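Phosphoglucosamine/phosphogalactosamine mutase (PDB 2F7L) interconverts glucosamine 6-phosphate and glucosamine 1-phosphate, and likewise the galactosamine phosphates, in a magnesium-dependent reaction that feeds the synthesis of UDP-N-acetylated amino sugars. Local coordinates at residues 32-35 and 36-40; 165-168 and 169-173; 383-386 and 387-391. All coordinates share one frame; numbering follows the deposited sequence.

Following the chain from the N terminus, three local contacts come in series, and none nests in or crosses another. Each lies on one continuous stretch, so none closes a long loop. Contact 1 turns the chain from helix 20-34 into strand 39-44 of domain I. Contact 2 spans helix 165-171 of domain II and the exit toward strand 174-178. Contact 3 spans the start of helix 385-396 in the C-terminal domain, with Leu383 and the N-cap Met384 leading into it from strand 371-378. They do not touch one another. Contacts 2 and 3 lie on opposite sides of the centre of the chain, with centres about 53 Å apart.

Contact 1 of 3, residues 32-35 and 36-40; sequences TFFG and KNSKI
Phe34, in the last turn of helix 20-34, packs against Ile40 in strand 39-44. The delta methyl of Ile40 sits over the centre of the Phe34 ring. Its CD1 lies 3.5 Å from the centroid of that ring and 12° off the ring normal, a CH-pi contact. Phe33 CD2 lies over the opposite face of the Phe34 ring. This ring is therefore held between a methyl from the strand and an aromatic neighbour in its own helix. Phe34 CG stands beside its backbone N, with chi1 -80°, and this turns the ring toward the strand.

Ser38 fills the inside of the bend between the two. Its OG donates to Gly35 O at 2.8 Å, with the donor tilted 24° from the carbonyl plane. The same OG lies 3.4 Å from Phe34 CB. Gly35 O also takes a weak bond from Ser38 N at 3.5 Å, so one carbonyl is gripped by both the backbone and the hydroxyl of Ser38. Val66 touches both Ser38 and Ile40.

The outer side is loose. The Lys36 chain runs out extended on this exposed side. Asn37 is exposed too, and its side chain points away. Lys39 also points away, but its NZ is held by a salt bridge to Glu67.

Gly35 ends the helix with positive phi, a conformation readily adopted by glycine. Residues 35-38 then form a type II beta turn, with Asn37 in its positive-phi position. This is a helix-to-strand connection of an alpha/beta/alpha layered domain. It delivers the chain into strand 39-44, which runs parallel to strand 67-73 inside the domain I sheet.

Contact 2 of 3, residues 165-168 and 169-173; sequences IEKI and KKKNY
Ile165 O accepts Lys169 N at 2.9 Å and Glu166 O accepts Lys170 N at 2.8 Å, the i to i+4 backbone pattern of an alpha helix. Further on, the bond from Lys171 N to Ile168 O is weak, at 3.1 Å. Asn172 then leaves the helical conformation with positive phi.

The outer surface carries a salt bridge. Lys169 NZ meets Glu166 OE2 on the syn side of the carboxylate, 22° out of its plane. The two side chains lie next to each other and point the same way. The Glu166 chain bends at chi2 (-47°), while Lys169 bends only further out, at chi3 (-57°), and the two ends come together. Lys169 CE also rests against Ile165 CG2 at 3.7 Å, where the two side chains cross at a slant.

On a different side of the helix, Lys167 and Lys171 approach each other. Their NZ atoms, Lys167 NZ and Lys171 NZ, are 3.6 Å apart, so like charges come close together. Lys167 NZ also has a weak hydrogen bond to Ala354 O.

The buried side is formed by Ile168 and Tyr173. Ile168 CG2 reaches the edge of the Tyr173 ring, near its plane, with CD2 at 4.2 Å. Lys171 CB lies over one face of the same ring, toward its rim.

Helix 342-356 of domain III packs against this side. Tyr173 touches Leu350, Leu353 and Ala354, and Ile168 touches Glu351. Ile165 and Ile168 both reach Leu195, just after helix 188-194. The backbone of Tyr173 pairs with Lys198 where the chain enters strand 174-178, beside the edge strand 198-201.

Contact 3 of 3, residues 383-386 and 387-391; sequences LMVE and EIYKK
Val385 packs one methyl against the ring of Tyr389 in the first turns of helix 385-396, part of the C-terminal domain, where helices accompany an antiparallel sheet. Val385 CG2 makes a CH-pi contact with one face of the tyrosine ring, 3.6 Å from its centroid and 25° off the normal. It sits toward the rim rather than over the centre. CG2 is anti to the backbone N and lies beside the carbonyl carbon, which puts it against the ring.

On another side Leu383, before the helix, meets Ile388. Its CG is 3.8 Å from Ile388 CD1, and the two side chains cross at about a right angle.

The backbone sets these positions. Met384 is the N-cap residue. Its O takes Glu387 N at 2.7 Å, from above the carbonyl plane, and a weak bond from Ile388 N. Val385 O then receives Tyr389 N at 3.0 Å in a nearly straight bond of 177°.

Glu386 and Glu387 lie side by side on the exposed surface. Their carboxylates bring like charges close, and a position near the helix N terminus may ease this.

Further out, Ile388 touches Val452 of helix 438-452, the other helix of the domain. The tyrosine is fixed at its far end as well: Tyr389 OH is hydrogen-bonded to the backbone N of Lys422.

Contact 1 of 3, residues 32-35 and 36-40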
ATOM      1  N   THR A  32     -18.070  18.442   6.164  1.00 20.63           N
ATOM      2  CA  THR A  32     -19.434  18.293   6.593  1.00 20.82           C
ATOM      3  C   THR A  32     -19.614  16.871   7.124  1.00 22.29           C
ATOM      4  O   THR A  32     -20.333  16.647   8.096  1.00 22.94           O
ATOM      5  CB  THR A  32     -20.400  18.549   5.441  1.00 20.44           C
ATOM      6  OG1 THR A  32     -20.327  19.928   5.058  1.00 19.27           O
ATOM      7  CG2 THR A  32     -21.799  18.206   5.857  1.00 18.62           C
ATOM      8  N   PHE A  33     -18.943  15.918   6.490  1.00 22.56           N
ATOM      9  CA  PHE A  33     -19.004  14.517   6.877  1.00 23.09           C
ATOM     10  C   PHE A  33     -18.477  14.239   8.293  1.00 24.04           C
ATOM     11  O   PHE A  33     -19.027  13.424   9.031  1.00 23.39           O
ATOM     12  CB  PHE A  33     -18.201  13.706   5.877  1.00 23.43           C
ATOM     13  CG  PHE A  33     -17.912  12.314   6.325  1.00 24.40           C
ATOM     14  CD1 PHE A  33     -18.894  11.333   6.265  1.00 23.73           C
ATOM     15  CD2 PHE A  33     -16.636  11.971   6.787  1.00 25.42           C
ATOM     16  CE1 PHE A  33     -18.619  10.027   6.649  1.00 24.45           C
ATOM     17  CE2 PHE A  33     -16.347  10.653   7.178  1.00 25.76           C
ATOM     18  CZ  PHE A  33     -17.342   9.684   7.108  1.00 24.93           C
ATOM     19  N   PHE A  34     -17.385  14.904   8.657  1.00 25.21           N
ATOM     20  CA  PHE A  34     -16.791  14.728   9.980  1.00 25.50           C
ATOM     21  C   PHE A  34     -17.557  15.534  11.034  1.00 25.68           C
ATOM     22  O   PHE A  34     -17.517  15.205  12.211  1.00 26.59           O
ATOM     23  CB  PHE A  34     -15.320  15.169   9.981  1.00 24.14           C
ATOM     24  CG  PHE A  34     -14.366  14.163   9.408  1.00 22.70           C
ATOM     25  CD1 PHE A  34     -14.174  12.936  10.024  1.00 21.18           C
ATOM     26  CD2 PHE A  34     -13.596  14.477   8.278  1.00 23.67           C
ATOM     27  CE1 PHE A  34     -13.224  12.022   9.540  1.00 21.85           C
ATOM     28  CE2 PHE A  34     -12.637  13.573   7.773  1.00 23.20           C
ATOM     29  CZ  PHE A  34     -12.451  12.337   8.414  1.00 22.49           C
ATOM     30  N   GLY A  35     -18.235  16.594  10.622  1.00 25.49           N
ATOM     31  CA  GLY A  35     -18.983  17.380  11.580  1.00 26.73           C
ATOM     32  C   GLY A  35     -18.278  18.616  12.100  1.00 28.33           C
ATOM     33  O   GLY A  35     -17.054  18.754  11.984  1.00 29.21           O
ATOM     34  N   LYS A  36     -19.055  19.529  12.675  1.00 29.04           N
ATOM     35  CA  LYS A  36     -18.509  20.773  13.216  1.00 29.97           C
ATOM     36  C   LYS A  36     -17.677  20.477  14.452  1.00 30.46           C
ATOM     37  O   LYS A  36     -18.016  19.583  15.217  1.00 31.39           O
ATOM     38  CB  LYS A  36     -19.639  21.737  13.582  1.00 29.91           C
ATOM     39  CG  LYS A  36     -20.518  22.143  12.424  1.00 31.17           C
ATOM     40  CD  LYS A  36     -21.707  22.940  12.920  1.00 32.61           C
ATOM     41  CE  LYS A  36     -22.561  23.455  11.767  1.00 34.17           C
ATOM     42  NZ  LYS A  36     -23.446  24.599  12.183  1.00 35.02           N
ATOM     43  N   ASN A  37     -16.589  21.225  14.633  1.00 31.01           N
ATOM     44  CA  ASN A  37     -15.682  21.071  15.772  1.00 30.81           C
ATOM     45  C   ASN A  37     -14.904  19.771  15.794  1.00 30.71           C
ATOM     46  O   ASN A  37     -14.351  19.399  16.828  1.00 31.14           O
ATOM     47  CB  ASN A  37     -16.443  21.185  17.071  1.00 31.71           C
ATOM     48  CG  ASN A  37     -17.124  22.495  17.208  1.00 33.54           C
ATOM     49  OD1 ASN A  37     -18.308  22.557  17.546  1.00 36.23           O
ATOM     50  ND2 ASN A  37     -16.392  23.568  16.953  1.00 33.62           N
ATOM     51  N   SER A  38     -14.878  19.059  14.676  1.00 29.67           N
ATOM     52  CA  SER A  38     -14.119  17.832  14.642  1.00 29.26           C
ATOM     53  C   SER A  38     -12.659  18.227  14.415  1.00 28.84           C
ATOM     54  O   SER A  38     -12.354  19.203  13.695  1.00 28.82           O
ATOM     55  CB  SER A  38     -14.619  16.915  13.532  1.00 29.76           C
ATOM     56  OG  SER A  38     -14.529  17.554  12.283  1.00 31.96           O
ATOM     57  N   LYS A  39     -11.759  17.486  15.051  1.00 27.06           N
ATOM     58  CA  LYS A  39     -10.337  17.765  14.946  1.00 25.44           C
ATOM     59  C   LYS A  39      -9.756  16.957  13.815  1.00 23.55           C
ATOM     60  O   LYS A  39      -9.690  15.735  13.907  1.00 22.59           O
ATOM     61  CB  LYS A  39      -9.666  17.427  16.275  1.00 26.32           C
ATOM     62  CG  LYS A  39     -10.058  18.363  17.399  1.00 25.61           C
ATOM     63  CD  LYS A  39      -9.648  17.791  18.720  1.00 27.89           C
ATOM     64  CE  LYS A  39      -9.691  18.848  19.796  1.00 29.61           C
ATOM     65  NZ  LYS A  39     -10.932  19.656  19.661  1.00 31.87           N
ATOM     66  N   ILE A  40      -9.341  17.643  12.750  1.00 22.00           N
ATOM     67  CA  ILE A  40      -8.816  16.961  11.565  1.00 21.85           C
ATOM     68  C   ILE A  40      -7.392  17.285  11.210  1.00 21.72           C
ATOM     69  O   ILE A  40      -7.036  18.441  11.030  1.00 22.71           O
ATOM     70  CB  ILE A  40      -9.686  17.247  10.298  1.00 21.56           C
ATOM     71  CG1 ILE A  40     -11.137  16.811  10.522  1.00 20.47           C
ATOM     72  CG2 ILE A  40      -9.108  16.514   9.107  1.00 21.32           C
ATOM     73  CD1 ILE A  40     -11.301  15.353  10.825  1.00 20.11           C
TER

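Contact 2 of 3, residues 165-168 and 169-173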
ATOM      1  N   ILE A 165      15.628  -3.195  19.424  1.00 45.00           N
ATOM      2  CA  ILE A 165      16.573  -2.224  18.891  1.00 46.07           C
ATOM      3  C   ILE A 165      18.049  -2.568  19.077  1.00 47.46           C
ATOM      4  O   ILE A 165      18.865  -2.357  18.175  1.00 47.95           O
ATOM      5  CB  ILE A 165      16.356  -0.852  19.491  1.00 45.30           C
ATOM      6  CG1 ILE A 165      14.948  -0.372  19.165  1.00 44.28           C
ATOM      7  CG2 ILE A 165      17.430   0.113  18.970  1.00 44.88           C
ATOM      8  CD1 ILE A 165      14.672   1.018  19.672  1.00 43.28           C
ATOM      9  N   GLU A 166      18.400  -3.083  20.248  1.00 48.78           N
ATOM     10  CA  GLU A 166      19.790  -3.429  20.503  1.00 49.52           C
ATOM     11  C   GLU A 166      20.262  -4.608  19.647  1.00 49.74           C
ATOM     12  O   GLU A 166      21.310  -4.525  18.997  1.00 49.31           O
ATOM     13  CB  GLU A 166      19.991  -3.701  21.997  1.00 49.36           C
ATOM     14  CG  GLU A 166      19.878  -2.443  22.856  1.00 49.88           C
ATOM     15  CD  GLU A 166      20.693  -1.258  22.296  1.00 51.12           C
ATOM     16  OE1 GLU A 166      21.830  -1.477  21.807  1.00 51.38           O
ATOM     17  OE2 GLU A 166      20.206  -0.100  22.354  1.00 50.60           O
ATOM     18  N   LYS A 167      19.489  -5.692  19.631  1.00 49.92           N
ATOM     19  CA  LYS A 167      19.851  -6.864  18.841  1.00 50.63           C
ATOM     20  C   LYS A 167      20.232  -6.463  17.413  1.00 51.37           C
ATOM     21  O   LYS A 167      21.292  -6.848  16.908  1.00 52.04           O
ATOM     22  CB  LYS A 167      18.687  -7.865  18.830  1.00 50.63           C
ATOM     23  CG  LYS A 167      18.788  -9.023  17.827  1.00 51.28           C
ATOM     24  CD  LYS A 167      19.969  -9.948  18.065  1.00 53.32           C
ATOM     25  CE  LYS A 167      19.984 -11.111  17.051  1.00 54.75           C
ATOM     26  NZ  LYS A 167      21.353 -11.706  16.781  1.00 54.51           N
ATOM     27  N   ILE A 168      19.380  -5.665  16.775  1.00 51.46           N
ATOM     28  CA  ILE A 168      19.612  -5.222  15.406  1.00 50.96           C
ATOM     29  C   ILE A 168      20.766  -4.238  15.337  1.00 50.70           C
ATOM     30  O   ILE A 168      21.564  -4.265  14.400  1.00 50.43           O
ATOM     31  CB  ILE A 168      18.353  -4.534  14.835  1.00 51.45           C
ATOM     32  CG1 ILE A 168      17.178  -5.507  14.868  1.00 51.77           C
ATOM     33  CG2 ILE A 168      18.608  -4.055  13.414  1.00 50.78           C
ATOM     34  CD1 ILE A 168      15.829  -4.843  14.644  1.00 53.75           C
ATOM     35  N   LYS A 169      20.849  -3.363  16.329  1.00 50.56           N
ATOM     36  CA  LYS A 169      21.896  -2.357  16.346  1.00 50.95           C
ATOM     37  C   LYS A 169      23.247  -3.050  16.335  1.00 51.06           C
ATOM     38  O   LYS A 169      24.214  -2.558  15.750  1.00 50.89           O
ATOM     39  CB  LYS A 169      21.764  -1.465  17.589  1.00 50.64           C
ATOM     40  CG  LYS A 169      22.379  -0.086  17.401  1.00 51.37           C
ATOM     41  CD  LYS A 169      22.425   0.724  18.684  1.00 51.26           C
ATOM     42  CE  LYS A 169      21.053   0.895  19.294  1.00 51.99           C
ATOM     43  NZ  LYS A 169      21.121   1.542  20.642  1.00 51.86           N
ATOM     44  N   LYS A 170      23.288  -4.214  16.970  1.00 51.57           N
ATOM     45  CA  LYS A 170      24.504  -5.009  17.077  1.00 52.33           C
ATOM     46  C   LYS A 170      25.020  -5.490  15.727  1.00 51.57           C
ATOM     47  O   LYS A 170      26.224  -5.485  15.483  1.00 51.11           O
ATOM     48  CB  LYS A 170      24.246  -6.206  18.007  1.00 54.20           C
ATOM     49  CG  LYS A 170      25.345  -7.261  18.080  1.00 56.45           C
ATOM     50  CD  LYS A 170      24.985  -8.334  19.130  1.00 59.03           C
ATOM     51  CE  LYS A 170      25.987  -9.510  19.166  1.00 60.30           C
ATOM     52  NZ  LYS A 170      27.409  -9.091  19.437  1.00 61.42           N
ATOM     53  N   LYS A 171      24.104  -5.903  14.854  1.00 50.52           N
ATOM     54  CA  LYS A 171      24.461  -6.408  13.535  1.00 49.36           C
ATOM     55  C   LYS A 171      25.050  -5.332  12.633  1.00 49.08           C
ATOM     56  O   LYS A 171      25.604  -5.630  11.578  1.00 48.81           O
ATOM     57  CB  LYS A 171      23.224  -7.000  12.869  1.00 49.13           C
ATOM     58  CG  LYS A 171      22.627  -8.181  13.604  1.00 49.36           C
ATOM     59  CD  LYS A 171      23.433  -9.454  13.401  1.00 49.44           C
ATOM     60  CE  LYS A 171      22.865 -10.592  14.227  1.00 50.54           C
ATOM     61  NZ  LYS A 171      23.488 -11.897  13.869  1.00 50.54           N
ATOM     62  N   ASN A 172      24.945  -4.081  13.067  1.00 49.19           N
ATOM     63  CA  ASN A 172      25.417  -2.940  12.290  1.00 48.27           C
ATOM     64  C   ASN A 172      25.228  -3.209  10.790  1.00 46.53           C
ATOM     65  O   ASN A 172      26.186  -3.422  10.061  1.00 45.80           O
ATOM     66  CB  ASN A 172      26.893  -2.673  12.544  1.00 50.64           C
ATOM     67  CG  ASN A 172      27.386  -1.452  11.797  1.00 53.03           C
ATOM     68  OD1 ASN A 172      26.616  -0.506  11.572  1.00 54.01           O
ATOM     69  ND2 ASN A 172      28.667  -1.450  11.418  1.00 53.59           N
ATOM     70  N   TYR A 173      23.990  -3.197  10.341  1.00 44.60           N
ATOM     71  CA  TYR A 173      23.704  -3.509   8.949  1.00 42.46           C
ATOM     72  C   TYR A 173      24.086  -2.379   8.000  1.00 41.77           C
ATOM     73  O   TYR A 173      24.141  -1.215   8.386  1.00 41.40           O
ATOM     74  CB  TYR A 173      22.220  -3.813   8.789  1.00 40.96           C
ATOM     75  CG  TYR A 173      21.824  -5.199   9.230  1.00 39.64           C
ATOM     76  CD1 TYR A 173      22.473  -6.323   8.733  1.00 38.68           C
ATOM     77  CD2 TYR A 173      20.774  -5.391  10.121  1.00 39.74           C
ATOM     78  CE1 TYR A 173      22.082  -7.607   9.113  1.00 38.21           C
ATOM     79  CE2 TYR A 173      20.374  -6.673  10.508  1.00 39.15           C
ATOM     80  CZ  TYR A 173      21.034  -7.776  10.003  1.00 38.37           C
ATOM     81  OH  TYR A 173      20.639  -9.038  10.376  1.00 37.59           O
TER

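Contact 3 of 3, residues 383-386 and 387-391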
ATOM      1  N   LEU A 383     -19.314  -9.278 -25.299  1.00 63.34           N
ATOM      2  CA  LEU A 383     -18.694 -10.383 -24.589  1.00 64.42           C
ATOM      3  C   LEU A 383     -18.706  -9.922 -23.145  1.00 65.47           C
ATOM      4  O   LEU A 383     -18.160  -8.863 -22.829  1.00 65.53           O
ATOM      5  CB  LEU A 383     -17.261 -10.600 -25.076  1.00 64.33           C
ATOM      6  CG  LEU A 383     -16.480 -11.802 -24.531  1.00 64.87           C
ATOM      7  CD1 LEU A 383     -17.348 -13.052 -24.507  1.00 64.63           C
ATOM      8  CD2 LEU A 383     -15.246 -12.028 -25.406  1.00 65.03           C
ATOM      9  N   MET A 384     -19.360 -10.682 -22.270  1.00 66.63           N
ATOM     10  CA  MET A 384     -19.414 -10.286 -20.867  1.00 67.18           C
ATOM     11  C   MET A 384     -18.374 -11.029 -20.046  1.00 66.84           C
ATOM     12  O   MET A 384     -18.210 -12.252 -20.160  1.00 66.82           O
ATOM     13  CB  MET A 384     -20.810 -10.517 -20.279  1.00 68.76           C
ATOM     14  CG  MET A 384     -21.337  -9.322 -19.451  1.00 70.89           C
ATOM     15  SD  MET A 384     -20.199  -8.700 -18.124  1.00 72.83           S
ATOM     16  CE  MET A 384     -19.398  -7.252 -18.961  1.00 70.77           C
ATOM     17  N   VAL A 385     -17.660 -10.265 -19.230  1.00 66.09           N
ATOM     18  CA  VAL A 385     -16.628 -10.812 -18.377  1.00 65.55           C
ATOM     19  C   VAL A 385     -17.169 -11.996 -17.573  1.00 65.36           C
ATOM     20  O   VAL A 385     -16.450 -12.963 -17.309  1.00 64.71           O
ATOM     21  CB  VAL A 385     -16.105  -9.723 -17.436  1.00 65.33           C
ATOM     22  CG1 VAL A 385     -17.263  -9.065 -16.737  1.00 65.68           C
ATOM     23  CG2 VAL A 385     -15.150 -10.314 -16.427  1.00 65.78           C
ATOM     24  N   GLU A 386     -18.445 -11.923 -17.199  1.00 65.48           N
ATOM     25  CA  GLU A 386     -19.073 -12.997 -16.439  1.00 65.16           C
ATOM     26  C   GLU A 386     -19.073 -14.302 -17.226  1.00 63.94           C
ATOM     27  O   GLU A 386     -19.100 -15.389 -16.643  1.00 63.47           O
ATOM     28  CB  GLU A 386     -20.503 -12.634 -16.078  1.00 66.86           C
ATOM     29  CG  GLU A 386     -21.216 -13.775 -15.380  1.00 70.18           C
ATOM     30  CD  GLU A 386     -22.584 -14.052 -15.981  1.00 72.39           C
ATOM     31  OE1 GLU A 386     -22.965 -15.247 -16.087  1.00 73.54           O
ATOM     32  OE2 GLU A 386     -23.277 -13.070 -16.341  1.00 73.22           O
ATOM     33  N   GLU A 387     -19.040 -14.196 -18.551  1.00 62.66           N
ATOM     34  CA  GLU A 387     -19.018 -15.382 -19.400  1.00 61.46           C
ATOM     35  C   GLU A 387     -17.630 -16.017 -19.437  1.00 59.23           C
ATOM     36  O   GLU A 387     -17.492 -17.245 -19.440  1.00 58.50           O
ATOM     37  CB  GLU A 387     -19.490 -15.033 -20.818  1.00 63.29           C
ATOM     38  CG  GLU A 387     -20.987 -14.716 -20.886  1.00 66.15           C
ATOM     39  CD  GLU A 387     -21.838 -15.754 -20.123  1.00 67.90           C
ATOM     40  OE1 GLU A 387     -21.738 -16.960 -20.456  1.00 68.62           O
ATOM     41  OE2 GLU A 387     -22.601 -15.370 -19.195  1.00 67.75           O
ATOM     42  N   ILE A 388     -16.603 -15.175 -19.464  1.00 56.89           N
ATOM     43  CA  ILE A 388     -15.227 -15.654 -19.478  1.00 54.39           C
ATOM     44  C   ILE A 388     -15.061 -16.432 -18.171  1.00 53.38           C
ATOM     45  O   ILE A 388     -14.657 -17.596 -18.154  1.00 52.01           O
ATOM     46  CB  ILE A 388     -14.225 -14.468 -19.493  1.00 53.55           C
ATOM     47  CG1 ILE A 388     -14.686 -13.386 -20.483  1.00 53.16           C
ATOM     48  CG2 ILE A 388     -12.846 -14.955 -19.862  1.00 52.84           C
ATOM     49  CD1 ILE A 388     -14.587 -13.759 -21.931  1.00 52.60           C
ATOM     50  N   TYR A 389     -15.400 -15.763 -17.073  1.00 52.88           N
ATOM     51  CA  TYR A 389     -15.317 -16.353 -15.751  1.00 52.46           C
ATOM     52  C   TYR A 389     -15.967 -17.730 -15.758  1.00 52.61           C
ATOM     53  O   TYR A 389     -15.314 -18.727 -15.465  1.00 52.22           O
ATOM     54  CB  TYR A 389     -16.002 -15.435 -14.739  1.00 52.11           C
ATOM     55  CG  TYR A 389     -15.234 -14.161 -14.418  1.00 51.34           C
ATOM     56  CD1 TYR A 389     -15.832 -13.129 -13.699  1.00 50.53           C
ATOM     57  CD2 TYR A 389     -13.919 -13.987 -14.836  1.00 51.07           C
ATOM     58  CE1 TYR A 389     -15.148 -11.961 -13.414  1.00 50.03           C
ATOM     59  CE2 TYR A 389     -13.224 -12.816 -14.549  1.00 50.85           C
ATOM     60  CZ  TYR A 389     -13.848 -11.808 -13.841  1.00 50.70           C
ATOM     61  OH  TYR A 389     -13.175 -10.633 -13.586  1.00 50.90           O
ATOM     62  N   LYS A 390     -17.250 -17.777 -16.104  1.00 53.39           N
ATOM     63  CA  LYS A 390     -17.989 -19.038 -16.180  1.00 54.24           C
ATOM     64  C   LYS A 390     -17.210 -20.130 -16.908  1.00 54.16           C
ATOM     65  O   LYS A 390     -17.207 -21.279 -16.482  1.00 53.97           O
ATOM     66  CB  LYS A 390     -19.312 -18.821 -16.905  1.00 55.36           C
ATOM     67  CG  LYS A 390     -20.500 -18.507 -16.012  1.00 58.12           C
ATOM     68  CD  LYS A 390     -21.169 -19.789 -15.512  1.00 60.34           C
ATOM     69  CE  LYS A 390     -22.523 -19.510 -14.825  1.00 61.71           C
ATOM     70  NZ  LYS A 390     -23.236 -20.766 -14.381  1.00 61.45           N
ATOM     71  N   LYS A 391     -16.550 -19.761 -18.002  1.00 54.18           N
ATOM     72  CA  LYS A 391     -15.787 -20.701 -18.813  1.00 54.33           C
ATOM     73  C   LYS A 391     -14.535 -21.233 -18.135  1.00 54.02           C
ATOM     74  O   LYS A 391     -14.478 -22.402 -17.756  1.00 53.33           O
ATOM     75  CB  LYS A 391     -15.404 -20.034 -20.136  1.00 55.66           C
ATOM     76  CG  LYS A 391     -15.744 -20.824 -21.393  1.00 56.68           C
ATOM     77  CD  LYS A 391     -14.672 -21.838 -21.767  1.00 57.86           C
ATOM     78  CE  LYS A 391     -14.908 -22.342 -23.206  1.00 59.47           C
ATOM     79  NZ  LYS A 391     -13.742 -23.026 -23.868  1.00 59.51           N
TER